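Local coordinates for protein cadherin-23 (Mus musculus, PDB 5UZ8) that probably serves in calcium-dependent adhesion and mechanotransduction in hearing, as an elongated chain of tandem cadherin repeats with calcium ions bound at their linkers, at residues L187-K192 against N205-V210. Sequence-based numbering, arbitrary orientation.
Sequences LTALAK and NSVQVV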
loop_
_atom_site.group_PDB
_atom_site.type_symbol
_atom_site.label_atom_id
_atom_site.label_comp_id
_atom_site.label_asym_id
_atom_site.label_seq_id
_atom_site.Cartn_x
_atom_site.Cartn_y
_atom_site.Cartn_z
ATOM N N LEU A 187 2.552 7.392 1.343
ATOM C CA LEU A 187 3.578 6.372 1.222
ATOM C C LEU A 187 3.251 5.433 0.060
ATOM O O LEU A 187 2.096 5.203 -0.246
ATOM C CB LEU A 187 3.625 5.558 2.481
ATOM C CG LEU A 187 3.843 6.309 3.790
ATOM C CD1 LEU A 187 3.865 5.253 4.891
ATOM C CD2 LEU A 187 5.113 7.146 3.671
ATOM N N THR A 188 4.285 4.927 -0.589
ATOM C CA THR A 188 4.127 3.904 -1.617
ATOM C C THR A 188 4.430 2.539 -1.017
ATOM O O THR A 188 5.554 2.306 -0.563
ATOM C CB THR A 188 5.081 4.174 -2.787
ATOM O OG1 THR A 188 4.800 5.474 -3.342
ATOM C CG2 THR A 188 4.910 3.119 -3.853
ATOM N N ALA A 189 3.443 1.649 -1.038
ATOM C CA ALA A 189 3.622 0.254 -0.643
ATOM C C ALA A 189 3.762 -0.590 -1.911
ATOM O O ALA A 189 3.029 -0.364 -2.887
ATOM C CB ALA A 189 2.455 -0.235 0.180
ATOM N N LEU A 190 4.694 -1.545 -1.890
ATOM C CA LEU A 190 4.988 -2.386 -3.053
ATOM C C LEU A 190 4.700 -3.844 -2.698
ATOM O O LEU A 190 5.016 -4.255 -1.585
ATOM C CB LEU A 190 6.447 -2.246 -3.394
ATOM C CG LEU A 190 6.930 -2.773 -4.722
ATOM C CD1 LEU A 190 6.363 -1.945 -5.874
ATOM C CD2 LEU A 190 8.453 -2.664 -4.737
ATOM N N ALA A 191 4.092 -4.579 -3.628
ATOM C CA ALA A 191 3.925 -6.028 -3.509
ATOM C C ALA A 191 4.722 -6.653 -4.653
ATOM O O ALA A 191 4.516 -6.277 -5.813
ATOM C CB ALA A 191 2.464 -6.399 -3.620
ATOM N N LYS A 192 5.641 -7.562 -4.333
ATOM C CA LYS A 192 6.523 -8.161 -5.338
ATOM C C LYS A 192 6.478 -9.685 -5.160
ATOM O O LYS A 192 6.667 -10.206 -4.047
ATOM C CB LYS A 192 7.928 -7.594 -5.198
ATOM C CG LYS A 192 8.956 -8.090 -6.198
ATOM C CD LYS A 192 10.359 -7.518 -5.891
ATOM C CE LYS A 192 10.395 -6.011 -5.818
ATOM N NZ LYS A 192 11.797 -5.475 -5.820
ATOM N N ASN A 205 3.378 -4.606 -8.145
ATOM C CA ASN A 205 2.510 -3.455 -8.276
ATOM C C ASN A 205 2.659 -2.636 -7.010
ATOM O O ASN A 205 3.039 -3.165 -5.935
ATOM C CB ASN A 205 1.039 -3.862 -8.431
ATOM C CG ASN A 205 0.600 -3.997 -9.882
ATOM O OD1 ASN A 205 0.803 -3.095 -10.688
ATOM N ND2 ASN A 205 -0.017 -5.125 -10.221
ATOM N N SER A 206 2.352 -1.362 -7.129
ATOM C CA SER A 206 2.381 -0.477 -5.960
ATOM C C SER A 206 1.021 0.125 -5.695
ATOM O O SER A 206 0.184 0.227 -6.594
ATOM C CB SER A 206 3.390 0.623 -6.215
ATOM O OG SER A 206 3.030 1.368 -7.363
ATOM N N VAL A 207 0.856 0.648 -4.492
ATOM C CA VAL A 207 -0.327 1.383 -4.105
ATOM C C VAL A 207 0.061 2.542 -3.166
ATOM O O VAL A 207 1.119 2.466 -2.502
ATOM C CB VAL A 207 -1.348 0.451 -3.447
ATOM C CG1 VAL A 207 -0.884 0.001 -2.081
ATOM C CG2 VAL A 207 -2.704 1.093 -3.332
ATOM N N GLN A 208 -0.745 3.616 -3.132
ATOM C CA GLN A 208 -0.486 4.726 -2.222
ATOM C C GLN A 208 -1.269 4.543 -0.927
ATOM O O GLN A 208 -2.437 4.114 -0.935
ATOM C CB GLN A 208 -0.784 6.089 -2.838
ATOM C CG GLN A 208 -0.045 6.388 -4.116
ATOM C CD GLN A 208 1.443 6.470 -3.920
ATOM O OE1 GLN A 208 2.211 5.555 -4.337
ATOM N NE2 GLN A 208 1.870 7.521 -3.271
ATOM N N VAL A 209 -0.591 4.844 0.174
ATOM C CA VAL A 209 -1.139 4.765 1.532
ATOM C C VAL A 209 -1.019 6.125 2.206
ATOM O O VAL A 209 0.103 6.612 2.373
ATOM C CB VAL A 209 -0.377 3.731 2.369
ATOM C CG1 VAL A 209 -1.004 3.639 3.775
ATOM C CG2 VAL A 209 -0.395 2.382 1.660
ATOM N N VAL A 210 -2.156 6.739 2.555
ATOM C CA VAL A 210 -2.213 8.011 3.226
ATOM C C VAL A 210 -2.360 7.782 4.726
ATOM O O VAL A 210 -3.258 7.056 5.183
ATOM C CB VAL A 210 -3.405 8.879 2.755
ATOM C CG1 VAL A 210 -3.468 10.194 3.529
ATOM C CG2 VAL A 210 -3.303 9.160 1.271
HETATM O O HOH W 1 4.433 8.051 -2.093
#
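Gln208 bends at chi2 (-64°), which brings CD back toward Thr188, and its amide crosses that residue obliquely, carrying OE1 up to the hydroxyl. The two belong to the beta hairpin of strands 184-193 and 204-214, the antiparallel central pair of one sheet in the Greek-key sandwich of the middle cadherin repeat. Thr188 OG1 donates to Gln208 OE1 at 2.8 Å, in the amide plane and on a lone pair. A water then closes the ring, giving a hydrogen to Thr188 OG1 and taking one from Gln208 NE2, so the amide is gripped at both ends and its flip is defined. An alanine in place of Gln208 would probably leave the threonine hydroxyl without its acceptor and the water without its donor from the amide.

On the same face, Thr188 CG2 meets Ser206 CB at 3.8 Å, and Leu190 lays CD1 against Asn205 O at 3.5 Å. The other face is mostly apolar, Asn205 at its end excepted: Ala189 CB lies 4.0 Å from Val207 CG1 and 4.1 Å from Val209 CG2, while Val209 also touches Leu136 and Val138 of the facing sheet. Strands 151-155 and 121-126 flank the hairpin. Three hydrogen-bonded pairs stitch its backbones together; in the last, Ala191 N reaches Asn205 O at 2.9 Å with an N-H...O angle of 177°, while Asn205 ND2 is hydrogen-bonded to Pro114 O.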